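Long-range contacts in antifreeze protein (PDB 3P4G), which binds ice through anchored clathrate waters, acting as a hyperactive, calcium-dependent antifreeze protein built as a right-handed beta-helix: residues A[257-262]-A[276-281]; A[238-243]-A[252-257]; A[270-275]-A[300-305]; A[214-219]-A[233-238]. All blocks are in the same frame, centred on the assembly; numbering follows the deposited sequence.

Interaction 1. Residues A[257-262]-A[276-281]. With CA (calcium ion), chain P; CA (calcium ion), chain Q; CA (calcium ion), chain O.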
loop_
_atom_site.group_PDB
_atom_site.type_symbol
_atom_site.label_atom_id
_atom_site.label_comp_id
_atom_site.label_asym_id
_atom_site.label_seq_id
_atom_site.Cartn_x
_atom_site.Cartn_y
_atom_site.Cartn_z
ATOM N N GLY A 257 9.561 8.921 -19.771
ATOM C CA GLY A 257 10.678 8.051 -19.406
ATOM C C GLY A 257 10.719 6.819 -20.292
ATOM O O GLY A 257 9.792 6.550 -21.062
ATOM N N ASP A 258 11.705 6.026 -20.077
ATOM C CA ASP A 258 12.102 4.921 -20.947
ATOM C C ASP A 258 11.520 3.655 -20.364
ATOM O O ASP A 258 11.973 3.198 -19.279
ATOM C CB ASP A 258 13.623 4.823 -21.070
ATOM C CG ASP A 258 14.215 5.957 -21.885
ATOM O OD1 ASP A 258 13.449 6.650 -22.586
ATOM O OD2 ASP A 258 15.435 6.229 -21.886
ATOM N N ASP A 259 10.277 3.161 -20.610
ATOM C CA ASP A 259 9.562 2.188 -19.779
ATOM C C ASP A 259 9.500 0.806 -20.385
ATOM O O ASP A 259 9.640 0.651 -21.605
ATOM C CB ASP A 259 8.138 2.711 -19.560
ATOM C CG ASP A 259 8.148 4.075 -18.903
ATOM O OD1 ASP A 259 8.526 4.160 -17.725
ATOM O OD2 ASP A 259 7.799 5.063 -19.562
ATOM N N VAL A 260 9.239 -0.196 -19.543
ATOM C CA VAL A 260 9.106 -1.568 -20.007
ATOM C C VAL A 260 7.754 -2.103 -19.537
ATOM O O VAL A 260 7.375 -1.926 -18.352
ATOM C CB VAL A 260 10.259 -2.470 -19.429
ATOM C CG1 VAL A 260 9.908 -3.950 -19.626
ATOM C CG2 VAL A 260 11.620 -2.031 -20.086
ATOM N N LEU A 261 7.028 -2.757 -20.444
ATOM C CA LEU A 261 5.800 -3.471 -20.065
ATOM C C LEU A 261 5.948 -4.936 -20.461
ATOM O O LEU A 261 6.196 -5.270 -21.611
ATOM C CB LEU A 261 4.581 -2.855 -20.770
ATOM C CG LEU A 261 3.277 -3.645 -20.547
ATOM C CD1 LEU A 261 2.882 -3.655 -19.056
ATOM C CD2 LEU A 261 2.174 -2.903 -21.339
ATOM N N ILE A 262 5.863 -5.794 -19.470
ATOM C CA ILE A 262 5.833 -7.237 -19.689
ATOM C C ILE A 262 4.456 -7.776 -19.445
ATOM O O ILE A 262 3.911 -7.650 -18.354
ATOM C CB ILE A 262 6.855 -7.956 -18.796
ATOM C CG1 ILE A 262 8.260 -7.460 -19.170
ATOM C CG2 ILE A 262 6.861 -9.520 -19.043
ATOM C CD1 ILE A 262 9.193 -7.709 -18.125
ATOM N N GLY A 276 9.216 8.672 -24.654
ATOM C CA GLY A 276 10.412 7.929 -24.208
ATOM C C GLY A 276 10.560 6.684 -25.057
ATOM O O GLY A 276 9.756 6.401 -25.998
ATOM N N ASP A 277 11.573 5.898 -24.703
ATOM C CA ASP A 277 11.991 4.711 -25.461
ATOM C C ASP A 277 11.407 3.515 -24.751
ATOM O O ASP A 277 11.889 3.103 -23.690
ATOM C CB ASP A 277 13.513 4.655 -25.455
ATOM C CG ASP A 277 14.052 3.616 -26.384
ATOM O OD1 ASP A 277 13.565 3.572 -27.534
ATOM O OD2 ASP A 277 14.981 2.877 -25.976
ATOM N N ASP A 278 10.288 3.033 -25.283
ATOM C CA ASP A 278 9.447 2.081 -24.560
ATOM C C ASP A 278 9.443 0.693 -25.223
ATOM O O ASP A 278 9.398 0.561 -26.478
ATOM C CB ASP A 278 8.044 2.651 -24.443
ATOM C CG ASP A 278 8.032 4.002 -23.719
ATOM O OD1 ASP A 278 8.340 4.057 -22.502
ATOM O OD2 ASP A 278 7.750 5.016 -24.384
ATOM N N SER A 279 9.427 -0.332 -24.354
ATOM C CA SER A 279 9.506 -1.746 -24.724
ATOM C C SER A 279 8.344 -2.546 -24.193
ATOM O O SER A 279 7.881 -2.322 -23.066
ATOM C CB SER A 279 10.801 -2.406 -24.174
ATOM O OG SER A 279 11.979 -1.721 -24.608
ATOM N N ILE A 280 7.889 -3.472 -25.011
ATOM C CA ILE A 280 6.800 -4.361 -24.570
ATOM C C ILE A 280 7.188 -5.785 -24.924
ATOM O O ILE A 280 7.655 -6.051 -26.042
ATOM C CB ILE A 280 5.398 -3.945 -25.129
ATOM C CG1 ILE A 280 4.282 -4.789 -24.474
ATOM C CG2 ILE A 280 5.281 -4.071 -26.692
ATOM C CD1 ILE A 280 2.866 -4.430 -24.931
ATOM N N TYR A 281 6.904 -6.722 -24.007
ATOM C CA TYR A 281 7.161 -8.119 -24.246
ATOM C C TYR A 281 5.814 -8.828 -24.158
ATOM O O TYR A 281 5.195 -8.845 -23.106
ATOM C CB TYR A 281 8.084 -8.655 -23.144
ATOM C CG TYR A 281 8.461 -10.118 -23.247
ATOM C CD1 TYR A 281 8.421 -10.806 -24.480
ATOM C CD2 TYR A 281 8.941 -10.804 -22.117
ATOM C CE1 TYR A 281 8.781 -12.129 -24.576
ATOM C CE2 TYR A 281 9.302 -12.177 -22.209
ATOM C CZ TYR A 281 9.229 -12.811 -23.442
ATOM O OH TYR A 281 9.574 -14.161 -23.561
HETATM CA CA CA P . 7.545 6.092 -21.689
HETATM CA CA CA Q . 7.513 5.980 -26.517
HETATM CA CA CA O . 7.556 6.171 -17.033
HETATM O O HOH W 1 12.505 0.621 -22.886
HETATM O O HOH W 2 5.467 4.824 -27.008
HETATM O O HOH W 3 7.349 8.168 -27.667
#
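Asp-259 and Asp-278 meet across adjacent coils of a right-handed, calcium-binding beta-helix, where residues 257-262 and 276-281 are equivalent turns running into parallel strands whose short axes lie 4.7 Å apart. Metal bonds hold the turns. The calcium between the coils takes Gly-257 O, Asp-259 OD2 and, at 2.3 Å, Asp-278 OD1; carbonyls of Gly-255, Gly-273 and Glu-275 complete its shell. Aspartate suits both places because a short carboxylate can span two ions: both Asp-259 oxygens bind the preceding calcium, the bridging OD2 at 2.8 Å, and Asp-278 OD2 reaches the following one at 2.4 Å. Glycine suits 257 and 276, since at their backbone angles a CB would jam against the carbonyl before it.

Hydrogen bonds come next. Ser-279 N to Asp-259 O, Leu-261 N to Ser-279 O and Tyr-281 N to Leu-261 O join the strands. Asp-278 OD1 is gripped twice, by its metal and by Asp-259 N, which comes in at 2.9 Å from the anti side, 27° out of the carboxylate plane. Asp-277 N meets Asp-258 OD1 at 2.9 Å from above that carboxylate, 39° out of plane. Asp-277 turns its CG anti to its own N (chi1 -171°), and its OD1 probably hydrogen-bonds His-305 NE2. One water bridges Asp-259 O, Asp-277 O and Ser-279 OG.

Apolar contacts finish the pairing. Leu-261 and Ile-280 lie side by side, pointing the same way into the interior, with CD2 and CD1 4.0 Å apart. On the opposite sheet face Ile-262 crosses Tyr-281 obliquely, its CG2 3.9 Å from ring atom CD2.

Interaction 2. Residues A[238-243]-A[252-257]. With CA (calcium ion), chain O; CA (calcium ion), chain P; CA (calcium ion), chain N.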
loop_
_atom_site.group_PDB
_atom_site.type_symbol
_atom_site.label_atom_id
_atom_site.label_comp_id
_atom_site.label_asym_id
_atom_site.label_seq_id
_atom_site.Cartn_x
_atom_site.Cartn_y
_atom_site.Cartn_z
ATOM N N ASP A 238 10.253 3.199 -15.729
ATOM C CA ASP A 238 9.481 2.228 -14.946
ATOM C C ASP A 238 9.456 0.846 -15.597
ATOM O O ASP A 238 9.632 0.711 -16.792
ATOM C CB ASP A 238 8.045 2.740 -14.838
ATOM C CG ASP A 238 8.003 4.174 -14.306
ATOM O OD1 ASP A 238 8.420 4.346 -13.122
ATOM O OD2 ASP A 238 7.493 5.111 -14.967
ATOM N N ILE A 239 9.142 -0.158 -14.797
ATOM C CA ILE A 239 8.878 -1.488 -15.347
ATOM C C ILE A 239 7.534 -1.987 -14.771
ATOM O O ILE A 239 7.306 -1.922 -13.533
ATOM C CB ILE A 239 10.018 -2.513 -15.095
ATOM C CG1 ILE A 239 9.570 -3.851 -15.717
ATOM C CG2 ILE A 239 10.317 -2.713 -13.552
ATOM C CD1 ILE A 239 10.765 -4.813 -16.045
ATOM N N VAL A 240 6.642 -2.402 -15.649
ATOM C CA VAL A 240 5.334 -2.930 -15.254
ATOM C C VAL A 240 5.258 -4.345 -15.767
ATOM O O VAL A 240 5.561 -4.604 -16.951
ATOM C CB VAL A 240 4.186 -2.073 -15.840
ATOM C CG1 VAL A 240 2.803 -2.681 -15.516
ATOM C CG2 VAL A 240 4.244 -0.604 -15.279
ATOM N N ARG A 241 4.846 -5.266 -14.903
ATOM C CA ARG A 241 4.667 -6.634 -15.350
ATOM C C ARG A 241 3.255 -7.085 -14.940
ATOM O O ARG A 241 2.865 -6.890 -13.781
ATOM C CB ARG A 241 5.696 -7.545 -14.722
ATOM C CG ARG A 241 5.508 -9.054 -15.043
ATOM C CD ARG A 241 6.842 -9.728 -15.143
ATOM N NE ARG A 241 7.507 -9.715 -13.853
ATOM C CZ ARG A 241 7.261 -10.612 -12.888
ATOM N NH1 ARG A 241 6.362 -11.565 -13.111
ATOM N NH2 ARG A 241 7.889 -10.549 -11.689
ATOM N N VAL A 242 2.526 -7.648 -15.891
ATOM C CA VAL A 242 1.173 -8.205 -15.624
ATOM C C VAL A 242 1.220 -9.680 -15.982
ATOM O O VAL A 242 1.567 -10.074 -17.119
ATOM C CB VAL A 242 0.035 -7.515 -16.424
ATOM C CG1 VAL A 242 -1.367 -8.170 -16.112
ATOM C CG2 VAL A 242 0.034 -6.005 -16.188
ATOM N N GLN A 243 0.847 -10.524 -15.023
ATOM C CA GLN A 243 0.997 -11.970 -15.250
ATOM C C GLN A 243 -0.229 -12.733 -15.728
ATOM O O GLN A 243 -0.100 -13.891 -16.140
ATOM C CB GLN A 243 1.534 -12.613 -13.957
ATOM C CG GLN A 243 2.844 -12.024 -13.509
ATOM C CD GLN A 243 3.470 -12.840 -12.417
ATOM O OE1 GLN A 243 3.202 -12.619 -11.252
ATOM N NE2 GLN A 243 4.340 -13.788 -12.789
ATOM N N ILE A 252 -3.166 0.795 -19.533
ATOM C CA ILE A 252 -1.802 0.777 -18.946
ATOM C C ILE A 252 -1.014 1.826 -19.674
ATOM O O ILE A 252 -0.724 1.655 -20.875
ATOM C CB ILE A 252 -1.119 -0.623 -19.066
ATOM C CG1 ILE A 252 -1.956 -1.669 -18.336
ATOM C CG2 ILE A 252 0.323 -0.607 -18.446
ATOM C CD1 ILE A 252 -1.557 -3.141 -18.615
ATOM N N SER A 253 -0.659 2.891 -18.946
ATOM C CA SER A 253 0.119 3.970 -19.519
ATOM C C SER A 253 1.446 4.093 -18.758
ATOM O O SER A 253 1.453 4.182 -17.513
ATOM C CB SER A 253 -0.703 5.232 -19.444
ATOM O OG SER A 253 -1.794 5.105 -20.339
ATOM N N LEU A 254 2.552 4.092 -19.498
ATOM C CA LEU A 254 3.858 4.006 -18.850
ATOM C C LEU A 254 4.460 5.359 -18.509
ATOM O O LEU A 254 5.404 5.433 -17.699
ATOM C CB LEU A 254 4.832 3.176 -19.690
ATOM C CG LEU A 254 4.346 1.733 -19.914
ATOM C CD1 LEU A 254 5.381 0.849 -20.694
ATOM C CD2 LEU A 254 3.922 1.027 -18.610
ATOM N N GLY A 255 3.884 6.409 -19.087
ATOM C CA GLY A 255 4.295 7.729 -18.756
ATOM C C GLY A 255 5.564 8.148 -19.523
ATOM O O GLY A 255 6.078 7.442 -20.381
ATOM N N THR A 256 6.007 9.363 -19.286
ATOM C CA THR A 256 7.289 9.772 -19.837
ATOM C C THR A 256 8.361 8.837 -19.214
ATOM O O THR A 256 8.096 8.121 -18.244
ATOM C CB THR A 256 7.661 11.231 -19.527
ATOM O OG1 THR A 256 7.945 11.390 -18.130
ATOM C CG2 THR A 256 6.536 12.199 -19.943
ATOM N N GLY A 257 9.561 8.921 -19.771
ATOM C CA GLY A 257 10.678 8.051 -19.406
ATOM C C GLY A 257 10.719 6.819 -20.292
ATOM O O GLY A 257 9.792 6.550 -21.062
HETATM CA CA CA O . 7.556 6.171 -17.033
HETATM CA CA CA P . 7.545 6.092 -21.689
HETATM CA CA CA N . 7.422 6.415 -12.341
#
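Leu-254 meets Val-240 across the interior of the beta-helix, joining two walls of one coil whose chain directions, CA 238 to 242 against CA 252 to 256, lie 170° apart. Of all the residues here Leu-254 gives up most surface to the contact. A chi1 of -60° sets its CG beside the backbone N, and beyond it methyl CD2 lies 3.7 Å from Val-240 CG2. A leucine suits the place because, although its CB does not point at the far wall, its branched end is long enough to reach it.

Val-240 offers its two methyls to different partners. CG2 takes Leu-254, while CG1, anti to the backbone N (chi1 176°), looks toward Ile-252 CG2 at a slack 4.4 Å. A compact beta-branched residue suits a strand whose inner face has to mesh with the opposing sheet. Leu-261 of the next coil touches both Val-240 and Leu-254, and Ile-231 of the preceding one touches Val-240 and Ile-252, so the apolar packing continues into the coils before and after.

Asp-238 is the polar counterpart at the edge of this packing. Its OD2 binds a calcium at 2.3 Å, and the same ion takes Leu-254 O and Thr-256 O, each at 2.4 Å. Asp-238 OD2 and Leu-254 O thus sit 3.5 Å apart as fellow ligands. The two walls are therefore tied by dispersion between methyls and by one shared cation, so Leu-254 serves both, its side chain in the apolar interior and its carbonyl on the metal.

Interaction 3. Residues A[270-275]-A[300-305]. With CA (calcium ion), chain P; CA (calcium ion), chain Q.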
loop_
_atom_site.group_PDB
_atom_site.type_symbol
_atom_site.label_atom_id
_atom_site.label_comp_id
_atom_site.label_asym_id
_atom_site.label_seq_id
_atom_site.Cartn_x
_atom_site.Cartn_y
_atom_site.Cartn_z
ATOM N N THR A 270 -5.976 -1.264 -23.375
ATOM C CA THR A 270 -5.226 -0.156 -24.025
ATOM C C THR A 270 -3.857 -0.039 -23.355
ATOM O O THR A 270 -3.761 0.002 -22.107
ATOM C CB THR A 270 -6.023 1.174 -23.898
ATOM O OG1 THR A 270 -7.238 1.040 -24.654
ATOM C CG2 THR A 270 -5.206 2.451 -24.428
ATOM N N VAL A 271 -2.807 0.027 -24.162
ATOM C CA VAL A 271 -1.440 0.109 -23.608
ATOM C C VAL A 271 -0.677 1.212 -24.328
ATOM O O VAL A 271 -0.783 1.359 -25.559
ATOM C CB VAL A 271 -0.632 -1.235 -23.691
ATOM C CG1 VAL A 271 -1.281 -2.308 -22.837
ATOM C CG2 VAL A 271 -0.471 -1.754 -25.175
ATOM N N ALA A 272 0.048 2.009 -23.550
ATOM C CA ALA A 272 0.831 3.140 -24.112
ATOM C C ALA A 272 2.181 3.262 -23.476
ATOM O O ALA A 272 2.316 3.266 -22.244
ATOM C CB ALA A 272 0.058 4.467 -23.976
ATOM N N GLY A 273 3.199 3.360 -24.315
ATOM C CA GLY A 273 4.560 3.666 -23.831
ATOM C C GLY A 273 4.674 5.148 -23.433
ATOM O O GLY A 273 5.497 5.493 -22.531
ATOM N N ASN A 274 3.837 5.981 -24.094
ATOM C CA ASN A 274 3.885 7.444 -24.005
ATOM C C ASN A 274 5.287 7.914 -24.433
ATOM O O ASN A 274 5.969 7.195 -25.189
ATOM C CB ASN A 274 3.519 7.908 -22.570
ATOM C CG ASN A 274 2.106 7.475 -22.171
ATOM O OD1 ASN A 274 1.944 6.849 -21.158
ATOM N ND2 ASN A 274 1.085 7.810 -22.994
ATOM N N GLU A 275 5.707 9.097 -23.993
ATOM C CA GLU A 275 7.012 9.625 -24.437
ATOM C C GLU A 275 8.102 8.695 -23.937
ATOM O O GLU A 275 7.935 8.087 -22.898
ATOM C CB GLU A 275 7.268 11.031 -23.855
ATOM C CG GLU A 275 6.246 12.092 -24.314
ATOM C CD GLU A 275 4.916 12.169 -23.483
ATOM O OE1 GLU A 275 4.523 11.268 -22.688
ATOM O OE2 GLU A 275 4.223 13.194 -23.664
ATOM N N VAL A 300 -0.545 -2.266 -29.813
ATOM C CA VAL A 300 0.852 -2.168 -29.297
ATOM C C VAL A 300 1.787 -1.372 -30.188
ATOM O O VAL A 300 2.969 -1.227 -29.848
ATOM C CB VAL A 300 1.490 -3.576 -28.976
ATOM C CG1 VAL A 300 0.641 -4.314 -27.914
ATOM C CG2 VAL A 300 1.687 -4.407 -30.271
ATOM N N ALA A 301 1.264 -0.897 -31.318
ATOM C CA ALA A 301 2.060 -0.184 -32.315
ATOM C C ALA A 301 2.751 1.064 -31.814
ATOM O O ALA A 301 3.762 1.476 -32.403
ATOM C CB ALA A 301 1.208 0.163 -33.515
ATOM N N ASN A 302 2.245 1.658 -30.736
ATOM C CA ASN A 302 2.857 2.858 -30.195
ATOM C C ASN A 302 4.231 2.562 -29.516
ATOM O O ASN A 302 5.053 3.472 -29.378
ATOM C CB ASN A 302 1.888 3.571 -29.257
ATOM C CG ASN A 302 1.561 2.743 -28.025
ATOM O OD1 ASN A 302 0.591 1.928 -28.011
ATOM N ND2 ASN A 302 2.380 2.880 -27.031
ATOM N N PHE A 303 4.486 1.278 -29.203
ATOM C CA PHE A 303 5.752 0.889 -28.550
ATOM C C PHE A 303 6.921 0.885 -29.524
ATOM O O PHE A 303 6.800 0.364 -30.634
ATOM C CB PHE A 303 5.649 -0.462 -27.881
ATOM C CG PHE A 303 5.007 -0.389 -26.531
ATOM C CD1 PHE A 303 3.608 -0.354 -26.417
ATOM C CD2 PHE A 303 5.810 -0.336 -25.360
ATOM C CE1 PHE A 303 3.003 -0.225 -25.111
ATOM C CE2 PHE A 303 5.236 -0.229 -24.076
ATOM C CZ PHE A 303 3.833 -0.182 -23.953
ATOM N N GLU A 304 8.048 1.466 -29.090
ATOM C CA GLU A 304 9.247 1.465 -29.939
ATOM C C GLU A 304 9.838 0.051 -30.150
ATOM O O GLU A 304 10.384 -0.253 -31.222
ATOM C CB GLU A 304 10.295 2.437 -29.405
ATOM C CG GLU A 304 9.895 3.884 -29.557
ATOM C CD GLU A 304 8.914 4.416 -28.526
ATOM O OE1 GLU A 304 8.680 3.799 -27.444
ATOM O OE2 GLU A 304 8.421 5.527 -28.787
ATOM N N HIS A 305 9.745 -0.801 -29.144
ATOM C CA HIS A 305 10.353 -2.113 -29.223
ATOM C C HIS A 305 9.346 -3.142 -28.821
ATOM O O HIS A 305 8.719 -3.005 -27.781
ATOM C CB HIS A 305 11.573 -2.208 -28.300
ATOM C CG HIS A 305 12.503 -1.049 -28.451
ATOM N ND1 HIS A 305 13.440 -0.979 -29.462
ATOM C CD2 HIS A 305 12.534 0.147 -27.821
ATOM C CE1 HIS A 305 14.068 0.184 -29.385
ATOM N NE2 HIS A 305 13.542 0.886 -28.392
HETATM CA CA CA P . 7.545 6.092 -21.689
HETATM CA CA CA Q . 7.513 5.980 -26.517
HETATM O O HOH W 2 5.467 4.824 -27.008
HETATM O O HOH W 3 7.349 8.168 -27.667
#
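Phe-303 lays one ring face against the backbone of Gly-273, a tightly packed part of this contact at the end of the beta-helix. Gly-273 CA stands 4.2 Å from the ring centroid and 24° off its normal, a CH-pi contact, while Gly-273 N lies 3.5 Å above the ring plane toward the rim. With no side chain at Gly-273, its CA and N themselves lie against the ring. Val-271 crosses Phe-303 at about a right angle, its CG2 3.8 Å from CE1, and the same methyl lies 3.9 Å from CG1 of Val-300, a side chain that runs alongside it. A type I turn from Val-300 to Phe-303, closed by Phe-303 N to Val-300 O, presents these apolar groups together.

The Asn-302 side-chain amide lies against the main chain at Val-271 O and Gly-273 N, its CG lodged between its own backbone N and carbonyl carbon (chi1 65°). An alanine here would probably leave that carbonyl and N-H without their polar neighbour and open a gap beside strand 270-272.

The other side is looser and wet. Glu-304 and Asn-274 do not touch but share a calcium: both Glu-304 carboxylate oxygens bind it, OE2 at 2.5 Å, and Asn-274 O binds at 2.4 Å. Two waters fill further positions, one donating to Asn-302 O, and Gly-276 and Asp-278 complete the shell.

Strand 270-272 is the last of its sheet, with 251-253 beside it; the turn between helix 294-300 and strand 305-308 closes over it, Phe-303 also resting on Leu-254, Leu-261 and Ile-280.

Interaction 4. Residues A[214-219]-A[233-238]. With CA (calcium ion), chain N; CA (calcium ion), chain O; CA (calcium ion), chain M.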
loop_
_atom_site.group_PDB
_atom_site.type_symbol
_atom_site.label_atom_id
_atom_site.label_comp_id
_atom_site.label_asym_id
_atom_site.label_seq_id
_atom_site.Cartn_x
_atom_site.Cartn_y
_atom_site.Cartn_z
ATOM N N GLY A 214 2.453 4.760 -10.237
ATOM C CA GLY A 214 3.878 4.677 -9.789
ATOM C C GLY A 214 4.366 6.055 -9.343
ATOM O O GLY A 214 5.287 6.192 -8.484
ATOM N N GLY A 215 3.768 7.107 -9.927
ATOM C CA GLY A 215 4.173 8.485 -9.672
ATOM C C GLY A 215 5.534 8.769 -10.292
ATOM O O GLY A 215 5.998 8.048 -11.189
ATOM N N THR A 216 6.129 9.880 -9.908
ATOM C CA THR A 216 7.475 10.183 -10.429
ATOM C C THR A 216 8.449 9.155 -9.881
ATOM O O THR A 216 8.077 8.332 -9.045
ATOM C CB THR A 216 7.971 11.592 -10.086
ATOM O OG1 THR A 216 8.174 11.665 -8.666
ATOM C CG2 THR A 216 6.888 12.648 -10.587
ATOM N N GLY A 217 9.671 9.182 -10.380
ATOM C CA GLY A 217 10.701 8.193 -9.974
ATOM C C GLY A 217 10.615 6.928 -10.833
ATOM O O GLY A 217 9.716 6.779 -11.674
ATOM N N ASN A 218 11.559 6.024 -10.619
ATOM C CA ASN A 218 11.689 4.775 -11.426
ATOM C C ASN A 218 11.087 3.661 -10.617
ATOM O O ASN A 218 11.713 3.148 -9.657
ATOM C CB ASN A 218 13.180 4.491 -11.625
ATOM C CG ASN A 218 13.908 5.643 -12.271
ATOM O OD1 ASN A 218 13.370 6.352 -13.102
ATOM N ND2 ASN A 218 15.149 5.817 -11.889
ATOM N N ASP A 219 9.864 3.301 -10.983
ATOM C CA ASP A 219 9.081 2.351 -10.190
ATOM C C ASP A 219 8.949 0.971 -10.810
ATOM O O ASP A 219 9.031 0.823 -12.046
ATOM C CB ASP A 219 7.675 2.933 -10.065
ATOM C CG ASP A 219 7.700 4.361 -9.517
ATOM O OD1 ASP A 219 8.076 4.563 -8.343
ATOM O OD2 ASP A 219 7.297 5.259 -10.240
ATOM N N GLY A 233 2.570 4.402 -14.992
ATOM C CA GLY A 233 3.960 4.259 -14.528
ATOM C C GLY A 233 4.442 5.607 -14.013
ATOM O O GLY A 233 5.329 5.648 -13.121
ATOM N N GLY A 234 3.877 6.675 -14.588
ATOM C CA GLY A 234 4.260 8.068 -14.265
ATOM C C GLY A 234 5.570 8.438 -14.960
ATOM O O GLY A 234 6.066 7.679 -15.826
ATOM N N THR A 235 6.130 9.594 -14.635
ATOM C CA THR A 235 7.474 9.944 -15.157
ATOM C C THR A 235 8.482 8.910 -14.610
ATOM O O THR A 235 8.169 8.112 -13.721
ATOM C CB THR A 235 7.894 11.371 -14.825
ATOM O OG1 THR A 235 8.153 11.494 -13.417
ATOM C CG2 THR A 235 6.715 12.323 -15.173
ATOM N N GLY A 236 9.685 8.960 -15.114
ATOM C CA GLY A 236 10.700 8.014 -14.667
ATOM C C GLY A 236 10.729 6.807 -15.582
ATOM O O GLY A 236 9.816 6.555 -16.417
ATOM N N ASN A 237 11.768 6.015 -15.390
ATOM C CA ASN A 237 11.994 4.798 -16.208
ATOM C C ASN A 237 11.489 3.588 -15.429
ATOM O O ASN A 237 12.166 3.087 -14.518
ATOM C CB ASN A 237 13.479 4.683 -16.503
ATOM C CG ASN A 237 14.045 5.980 -17.055
ATOM O OD1 ASN A 237 13.390 6.649 -17.855
ATOM N ND2 ASN A 237 15.252 6.379 -16.588
ATOM N N ASP A 238 10.253 3.199 -15.729
ATOM C CA ASP A 238 9.481 2.228 -14.946
ATOM C C ASP A 238 9.456 0.846 -15.597
ATOM O O ASP A 238 9.632 0.711 -16.792
ATOM C CB ASP A 238 8.045 2.740 -14.838
ATOM C CG ASP A 238 8.003 4.174 -14.306
ATOM O OD1 ASP A 238 8.420 4.346 -13.122
ATOM O OD2 ASP A 238 7.493 5.111 -14.967
HETATM CA CA CA N . 7.422 6.415 -12.341
HETATM CA CA CA O . 7.556 6.171 -17.033
HETATM CA CA CA M . 7.350 6.668 -7.645
HETATM O O HOH W 4 11.036 10.632 -12.444
#
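Asp-219 and Asp-238 occupy matching places on successive calcium turns of the beta-helix, and the side chain of Asp-238 shows how the turns are joined. Its CB rests 3.5 Å from Asp-219 O. CG, set beside the backbone N (chi1 -53°), lies between two calcium ions. OD1 turns to the preceding ion at 2.4 Å and also accepts Asp-219 N at 2.8 Å through its anti lone pair, a nearly straight bond of 167°. OD2 serves the following ion, along with Gly-234 O and Gly-236 O.

The ion between these turns has six protein oxygens: Gly-215 O, Gly-217 O, Asp-219 OD2, Gly-233 O, Thr-235 O and Asp-238 OD1. Glycine suits Gly-236, where a CB would collide with Gly-217 O, and Gly-234, where it would collide with Gly-215 O.

Farther out, Asn-218 OD1 accepts Asn-237 N at 2.8 Å, the donor tilted 29° from the carbonyl plane, and Asn-237 repeats the step to Asp-258. Thr-216 and Thr-235 lie side by side, pointing the same way, with Thr-216 CG2 3.3 Å from Thr-235 OG1. A water links Gly-217 N and Thr-235 OG1.

The shared calcium is likely to set the turn spacing by offsetting repulsion among carboxylates and carbonyls, which would keep the outward threonines and asparagines in regular rows, consistent with a surface that orders water for ice binding.

Overall arrangement
Along the chain interaction 4 comes first, then interaction 2, while interactions 1 and 3 alternate their segments. All lie toward the C-terminal end of the solenoid, with neighbouring centres about 7 to 11 Å apart and interactions 3 and 4 the most distant at about 16 Å. Interactions 1 and 4 join like turns of successive coils, interaction 2 spans one coil from strand 239-242 to strand 251-253, and interaction 3 closes the end. Asp-238 belongs to interactions 4 and 2, Gly-257 to 2 and 1, and interactions 4 and 2, 2 and 1, and 1 and 3 share calcium ions. Repeated coils, metal row and cap together probably give a regular scaffold, consistent with its role in ice binding.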